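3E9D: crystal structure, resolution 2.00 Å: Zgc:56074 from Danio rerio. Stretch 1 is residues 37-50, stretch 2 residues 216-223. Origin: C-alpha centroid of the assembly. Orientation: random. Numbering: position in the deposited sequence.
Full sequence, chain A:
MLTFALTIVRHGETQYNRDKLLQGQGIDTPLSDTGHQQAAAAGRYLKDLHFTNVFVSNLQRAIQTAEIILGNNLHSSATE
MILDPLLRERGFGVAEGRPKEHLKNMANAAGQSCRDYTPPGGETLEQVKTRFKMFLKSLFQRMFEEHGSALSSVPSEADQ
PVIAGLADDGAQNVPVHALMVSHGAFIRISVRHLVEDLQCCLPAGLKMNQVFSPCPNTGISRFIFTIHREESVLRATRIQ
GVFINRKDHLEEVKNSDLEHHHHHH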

ATOM      1  N   GLN A  37       6.883  -2.465 -17.848  1.00 17.71           N
ATOM      2  CA  GLN A  37       5.600  -2.655 -18.532  1.00 18.44           C
ATOM      3  C   GLN A  37       4.429  -2.667 -17.570  1.00 17.86           C
ATOM      4  O   GLN A  37       3.378  -2.083 -17.856  1.00 17.61           O
ATOM      5  CB  GLN A  37       5.591  -3.985 -19.292  1.00 18.45           C
ATOM      6  CG  GLN A  37       6.335  -3.955 -20.565  1.00 21.06           C
ATOM      7  CD  GLN A  37       6.453  -5.328 -21.164  1.00 23.33           C
ATOM      8  OE1 GLN A  37       5.553  -5.779 -21.856  1.00 24.30           O
ATOM      9  NE2 GLN A  37       7.567  -6.007 -20.896  1.00 21.89           N
ATOM     10  N   GLN A  38       4.589  -3.362 -16.449  1.00 17.24           N
ATOM     11  CA  GLN A  38       3.483  -3.447 -15.496  1.00 17.95           C
ATOM     12  C   GLN A  38       3.197  -2.069 -14.897  1.00 17.98           C
ATOM     13  O   GLN A  38       2.037  -1.704 -14.725  1.00 17.89           O
ATOM     14  CB  GLN A  38       3.764  -4.453 -14.386  1.00 18.33           C
ATOM     15  CG  GLN A  38       3.961  -5.891 -14.859  1.00 17.36           C
ATOM     16  CD  GLN A  38       4.435  -6.770 -13.710  1.00 17.96           C
ATOM     17  OE1 GLN A  38       5.127  -6.303 -12.803  1.00 19.39           O
ATOM     18  NE2 GLN A  38       4.055  -8.030 -13.736  1.00 13.86           N
ATOM     19  N   ALA A  39       4.262  -1.311 -14.614  1.00 18.29           N
ATOM     20  CA  ALA A  39       4.148   0.039 -14.029  1.00 18.04           C
ATOM     21  C   ALA A  39       3.445   0.987 -14.983  1.00 17.94           C
ATOM     22  O   ALA A  39       2.613   1.789 -14.563  1.00 18.34           O
ATOM     23  CB  ALA A  39       5.528   0.597 -13.639  1.00 16.72           C
ATOM     24  N   ALA A  40       3.786   0.899 -16.269  1.00 17.98           N
ATOM     25  CA  ALA A  40       3.146   1.727 -17.297  1.00 17.46           C
ATOM     26  C   ALA A  40       1.649   1.410 -17.437  1.00 17.69           C
ATOM     27  O   ALA A  40       0.813   2.326 -17.583  1.00 17.57           O
ATOM     28  CB  ALA A  40       3.876   1.570 -18.639  1.00 17.45           C
ATOM     29  N   ALA A  41       1.316   0.123 -17.356  1.00 16.70           N
ATOM     30  CA  ALA A  41      -0.071  -0.328 -17.412  1.00 16.96           C
ATOM     31  C   ALA A  41      -0.856   0.166 -16.200  1.00 16.62           C
ATOM     32  O   ALA A  41      -2.012   0.577 -16.338  1.00 16.52           O
ATOM     33  CB  ALA A  41      -0.157  -1.890 -17.531  1.00 16.58           C
ATOM     34  N   ALA A  42      -0.231   0.143 -15.019  1.00 16.45           N
ATOM     35  CA  ALA A  42      -0.875   0.700 -13.825  1.00 16.57           C
ATOM     36  C   ALA A  42      -1.006   2.216 -13.974  1.00 16.52           C
ATOM     37  O   ALA A  42      -2.011   2.784 -13.566  1.00 17.34           O
ATOM     38  CB  ALA A  42      -0.099   0.341 -12.523  1.00 15.67           C
ATOM     39  N   GLY A  43      -0.005   2.861 -14.564  1.00 15.92           N
ATOM     40  CA  GLY A  43      -0.057   4.320 -14.764  1.00 16.51           C
ATOM     41  C   GLY A  43      -1.179   4.741 -15.705  1.00 17.09           C
ATOM     42  O   GLY A  43      -1.912   5.708 -15.433  1.00 17.32           O
ATOM     43  N   ARG A  44      -1.300   4.024 -16.824  1.00 16.59           N
ATOM     44  CA  ARG A  44      -2.444   4.187 -17.738  1.00 16.95           C
ATOM     45  C   ARG A  44      -3.803   3.929 -17.047  1.00 16.96           C
ATOM     46  O   ARG A  44      -4.757   4.650 -17.259  1.00 16.12           O
ATOM     47  CB  ARG A  44      -2.292   3.250 -18.931  1.00 16.49           C
ATOM     48  CG  ARG A  44      -1.176   3.674 -19.876  1.00 16.65           C
ATOM     49  CD  ARG A  44      -1.281   2.936 -21.223  1.00 16.69           C
ATOM     50  NE  ARG A  44      -1.065   1.493 -21.066  1.00 14.29           N
ATOM     51  CZ  ARG A  44       0.123   0.902 -21.059  1.00 14.37           C
ATOM     52  NH1 ARG A  44       1.245   1.605 -21.193  1.00 13.69           N
ATOM     53  NH2 ARG A  44       0.184  -0.412 -20.936  1.00 14.64           N
ATOM     54  N   TYR A  45      -3.871   2.902 -16.210  1.00 17.45           N
ATOM     55  CA  TYR A  45      -5.114   2.585 -15.499  1.00 17.65           C
ATOM     56  C   TYR A  45      -5.549   3.718 -14.555  1.00 17.42           C
ATOM     57  O   TYR A  45      -6.731   4.047 -14.484  1.00 17.90           O
ATOM     58  CB  TYR A  45      -4.964   1.253 -14.777  1.00 17.08           C
ATOM     59  CG  TYR A  45      -6.200   0.778 -14.044  1.00 18.34           C
ATOM     60  CD1 TYR A  45      -7.254   0.180 -14.736  1.00 17.34           C
ATOM     61  CD2 TYR A  45      -6.294   0.891 -12.643  1.00 17.57           C
ATOM     62  CE1 TYR A  45      -8.393  -0.249 -14.069  1.00 18.86           C
ATOM     63  CE2 TYR A  45      -7.425   0.457 -11.964  1.00 18.44           C
ATOM     64  CZ  TYR A  45      -8.467  -0.112 -12.686  1.00 19.67           C
ATOM     65  OH  TYR A  45      -9.573  -0.572 -12.026  1.00 19.54           O
ATOM     66  N   LEU A  46      -4.578   4.351 -13.896  1.00 17.49           N
ATOM     67  CA  LEU A  46      -4.849   5.389 -12.907  1.00 17.39           C
ATOM     68  C   LEU A  46      -4.745   6.817 -13.464  1.00 17.66           C
ATOM     69  O   LEU A  46      -4.782   7.775 -12.693  1.00 17.34           O
ATOM     70  CB  LEU A  46      -3.875   5.231 -11.725  1.00 17.51           C
ATOM     71  CG  LEU A  46      -3.872   3.890 -10.978  1.00 16.06           C
ATOM     72  CD1 LEU A  46      -2.643   3.795 -10.028  1.00 15.68           C
ATOM     73  CD2 LEU A  46      -5.232   3.673 -10.261  1.00 16.82           C
ATOM     74  N   LYS A  47      -4.642   6.952 -14.794  1.00 18.03           N
ATOM     75  CA  LYS A  47      -4.260   8.219 -15.435  1.00 18.73           C
ATOM     76  C   LYS A  47      -5.243   9.358 -15.234  1.00 19.13           C
ATOM     77  O   LYS A  47      -4.842  10.522 -15.286  1.00 18.64           O
ATOM     78  CB  LYS A  47      -3.964   8.031 -16.937  1.00 18.18           C
ATOM     79  CG  LYS A  47      -5.185   7.848 -17.842  1.00 19.99           C
ATOM     80  CD  LYS A  47      -4.718   7.779 -19.307  1.00 21.29           C
ATOM     81  CE  LYS A  47      -5.814   7.520 -20.334  1.00 23.51           C
ATOM     82  NZ  LYS A  47      -7.196   7.481 -19.830  1.00 25.36           N
ATOM     83  N   ASP A  48      -6.518   9.020 -15.012  1.00 19.73           N
ATOM     84  CA  ASP A  48      -7.571  10.025 -14.873  1.00 21.11           C
ATOM     85  C   ASP A  48      -7.851  10.401 -13.418  1.00 21.23           C
ATOM     86  O   ASP A  48      -8.809  11.136 -13.139  1.00 21.73           O
ATOM     87  CB  ASP A  48      -8.880   9.562 -15.544  1.00 21.92           C
ATOM     88  CG  ASP A  48      -8.696   9.243 -17.032  1.00 24.23           C
ATOM     89  OD1 ASP A  48      -8.287  10.143 -17.797  1.00 25.98           O
ATOM     90  OD2 ASP A  48      -8.938   8.083 -17.431  1.00 28.16           O
ATOM     91  N   LEU A  49      -7.036   9.893 -12.495  1.00 21.11           N
ATOM     92  CA  LEU A  49      -7.182  10.253 -11.073  1.00 21.08           C
ATOM     93  C   LEU A  49      -6.229  11.367 -10.715  1.00 20.73           C
ATOM     94  O   LEU A  49      -5.078  11.360 -11.137  1.00 20.47           O
ATOM     95  CB  LEU A  49      -6.922   9.047 -10.160  1.00 20.91           C
ATOM     96  CG  LEU A  49      -7.928   7.909 -10.345  1.00 22.52           C
ATOM     97  CD1 LEU A  49      -7.413   6.576  -9.766  1.00 21.94           C
ATOM     98  CD2 LEU A  49      -9.291   8.294  -9.759  1.00 23.09           C
ATOM     99  N   HIS A  50      -6.705  12.327  -9.927  1.00 21.07           N
ATOM    100  CA  HIS A  50      -5.810  13.322  -9.347  1.00 20.93           C
ATOM    101  C   HIS A  50      -5.318  12.842  -7.984  1.00 20.50           C
ATOM    102  O   HIS A  50      -6.079  12.765  -7.011  1.00 20.83           O
ATOM    103  CB  HIS A  50      -6.502  14.683  -9.241  1.00 21.68           C
ATOM    104  CG  HIS A  50      -5.634  15.773  -8.690  1.00 23.20           C
ATOM    105  ND1 HIS A  50      -6.147  16.847  -7.992  1.00 25.31           N
ATOM    106  CD2 HIS A  50      -4.292  15.954  -8.726  1.00 25.93           C
ATOM    107  CE1 HIS A  50      -5.160  17.645  -7.623  1.00 26.42           C
ATOM    108  NE2 HIS A  50      -4.022  17.127  -8.057  1.00 26.98           N
ATOM    109  N   PRO A 216      -0.073  -8.892  -6.025  1.00 20.31           N
ATOM    110  CA  PRO A 216       0.816  -9.096  -7.189  1.00 20.20           C
ATOM    111  C   PRO A 216       1.613  -7.839  -7.469  1.00 19.14           C
ATOM    112  O   PRO A 216       1.299  -6.785  -6.920  1.00 18.42           O
ATOM    113  CB  PRO A 216      -0.149  -9.378  -8.348  1.00 19.82           C
ATOM    114  CG  PRO A 216      -1.468  -8.778  -7.911  1.00 21.11           C
ATOM    115  CD  PRO A 216      -1.500  -8.849  -6.398  1.00 20.63           C
ATOM    116  N   ASN A 217       2.640  -7.951  -8.308  1.00 19.38           N
ATOM    117  CA  ASN A 217       3.378  -6.774  -8.766  1.00 19.38           C
ATOM    118  C   ASN A 217       2.420  -5.775  -9.438  1.00 19.16           C
ATOM    119  O   ASN A 217       1.676  -6.140 -10.360  1.00 19.54           O
ATOM    120  CB  ASN A 217       4.471  -7.186  -9.754  1.00 19.33           C
ATOM    121  CG  ASN A 217       5.651  -7.844  -9.085  1.00 18.97           C
ATOM    122  OD1 ASN A 217       5.925  -9.009  -9.334  1.00 19.90           O
ATOM    123  ND2 ASN A 217       6.380  -7.096  -8.260  1.00 16.24           N
ATOM    124  N   THR A 218       2.451  -4.525  -8.976  1.00 18.40           N
ATOM    125  CA  THR A 218       1.506  -3.463  -9.387  1.00 18.22           C
ATOM    126  C   THR A 218       0.022  -3.732  -9.065  1.00 18.25           C
ATOM    127  O   THR A 218      -0.859  -3.059  -9.603  1.00 17.36           O
ATOM    128  CB  THR A 218       1.688  -2.972 -10.873  1.00 18.95           C
ATOM    129  OG1 THR A 218       1.186  -3.953 -11.798  1.00 19.39           O
ATOM    130  CG2 THR A 218       3.151  -2.682 -11.165  1.00 19.39           C
ATOM    131  N   GLY A 219      -0.243  -4.687  -8.173  1.00 17.87           N
ATOM    132  CA  GLY A 219      -1.610  -4.921  -7.692  1.00 17.79           C
ATOM    133  C   GLY A 219      -2.045  -3.684  -6.927  1.00 17.53           C
ATOM    134  O   GLY A 219      -1.221  -3.044  -6.240  1.00 16.66           O
ATOM    135  N   ILE A 220      -3.327  -3.331  -7.067  1.00 17.12           N
ATOM    136  CA  ILE A 220      -3.833  -2.049  -6.594  1.00 16.59           C
ATOM    137  C   ILE A 220      -4.953  -2.256  -5.572  1.00 16.50           C
ATOM    138  O   ILE A 220      -5.911  -3.003  -5.846  1.00 15.90           O
ATOM    139  CB  ILE A 220      -4.382  -1.174  -7.778  1.00 17.37           C
ATOM    140  CG1 ILE A 220      -3.331  -1.035  -8.897  1.00 17.05           C
ATOM    141  CG2 ILE A 220      -4.809   0.190  -7.261  1.00 15.65           C
ATOM    142  CD1 ILE A 220      -3.850  -0.351 -10.165  1.00 17.06           C
ATOM    143  N   SER A 221      -4.817  -1.619  -4.400  1.00 15.61           N
ATOM    144  CA  SER A 221      -5.861  -1.631  -3.370  1.00 16.25           C
ATOM    145  C   SER A 221      -6.325  -0.218  -3.053  1.00 16.42           C
ATOM    146  O   SER A 221      -5.596   0.749  -3.297  1.00 16.25           O
ATOM    147  CB  SER A 221      -5.357  -2.295  -2.063  1.00 15.87           C
ATOM    148  OG  SER A 221      -4.761  -3.560  -2.344  1.00 17.73           O
ATOM    149  N   ARG A 222      -7.517  -0.093  -2.470  1.00 16.63           N
ATOM    150  CA  ARG A 222      -8.066   1.226  -2.159  1.00 17.43           C
ATOM    151  C   ARG A 222      -8.873   1.202  -0.869  1.00 17.24           C
ATOM    152  O   ARG A 222      -9.740   0.335  -0.706  1.00 16.22           O
ATOM    153  CB  ARG A 222      -8.957   1.753  -3.303  1.00 18.20           C
ATOM    154  CG  ARG A 222      -9.399   3.251  -3.097  1.00 21.00           C
ATOM    155  CD  ARG A 222     -10.412   3.788  -4.135  1.00 26.01           C
ATOM    156  NE  ARG A 222      -9.940   3.934  -5.540  1.00 32.78           N
ATOM    157  CZ  ARG A 222      -8.680   4.087  -5.859  1.00 31.95           C
ATOM    158  NH1 ARG A 222      -7.832   4.116  -4.863  1.00 34.94           N
ATOM    159  NH2 ARG A 222      -8.256   4.210  -7.120  1.00 28.49           N
ATOM    160  N   PHE A 223      -8.570   2.152   0.024  1.00 16.55           N
ATOM    161  CA  PHE A 223      -9.335   2.388   1.239  1.00 17.63           C
ATOM    162  C   PHE A 223      -9.724   3.864   1.266  1.00 18.16           C
ATOM    163  O   PHE A 223      -8.988   4.711   0.754  1.00 18.22           O
ATOM    164  CB  PHE A 223      -8.512   2.074   2.513  1.00 17.18           C
ATOM    165  CG  PHE A 223      -8.216   0.606   2.705  1.00 17.71           C
ATOM    166  CD1 PHE A 223      -8.987  -0.157   3.579  1.00 17.36           C
ATOM    167  CD2 PHE A 223      -7.165  -0.010   2.017  1.00 17.84           C
ATOM    168  CE1 PHE A 223      -8.734  -1.530   3.757  1.00 18.22           C
ATOM    169  CE2 PHE A 223      -6.892  -1.380   2.194  1.00 19.23           C
ATOM    170  CZ  PHE A 223      -7.691  -2.139   3.074  1.00 16.83           C
TER
HETATM  171  O   HOH W   1       4.874  -9.974 -11.686  1.00 26.40           O

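Stretch 1 begins within a helix and goes on into a turn; stretch 2 is a type II turn, Pro216 to Gly219, that leads into a strand beginning at Ile220. The backbones come closest where the CA atoms of Ala39 and Thr218 lie 6.4 Å apart, and no direct hydrogen bond joins the two stretches. Within the stretches, the helix is held by i to i+4 bonds such as Ala42 N to Gln38 O (2.9 Å), and the turn by Gly219 N to Pro216 O (2.9 Å). The contact is van der Waals packing, mostly of side chains, with one bridging water.

Gln37 makes no contact with stretch 2, and the packing begins at Gln38. Its extended side chain (m, then t) lies against the turn, with Gln38 OE1 3.2 Å from Asn217 CB. Gln38 is partly exposed, and its amide can meet water as well as the turn. A water accepts from Gln38 NE2 (2.9 Å) and lies 2.8 Å from Asn217 OD1, close enough to bridge two amides that do not bond directly. Nearer the helix axis, Gln38 CB rests 3.7 Å from Thr218 OG1. Thr218 OG1 donates to Asn217 O (2.7 Å), so a polar group can sit buried against a methylene without losing its hydrogen bonding.

Ala39 points sideways and adds little side-chain bulk, yet Ala39 N comes within 3.9 Å of Thr218 CG2. Ala42, one turn farther along from Gln38, points toward stretch 2. Its methyl packs beside Thr218, Ala42 CB to Thr218 CB 4.1 Å, and also reaches Ile220, with Ala42 CB 4.5 Å from Ile220 CD1. A small side chain suits this position because it lets the helix lie close to the turn.

Tyr45 and Leu46 carry the contact onto the strand. Tyr45 CD2 is 3.7 Å from Ile220 CD1, and Leu46 CD2 is 4.3 Å from Ile220 CD1. The tyrosine suits this place because its ring carbons pack on Ile220 while its OH is hydrogen-bonded elsewhere in the structure. With Ala42, Tyr45 and Leu46 line the side of the Ile220 methyl that faces stretch 1, a fitting environment for a buried branched side chain.

After Leu46 leaves helical phi/psi, a type I turn to Leu49 redirects the chain, closed by Leu49 N to Leu46 O (3.1 Å). Lys47 and Asp48 stand clear of stretch 2 and pair with each other, Lys47 NZ to Asp48 OD2 3.0 Å, in a salt bridge. Leu49 points toward the strand, with Leu49 CD1 3.6 Å from Arg222 NH2. Leu46 CD2 approaches Arg222 NH2 at 4.4 Å, at the guanidinium edge. These are van der Waals contacts; NH2 finds its hydrogen bonding elsewhere in the structure. His50 lies beyond reach.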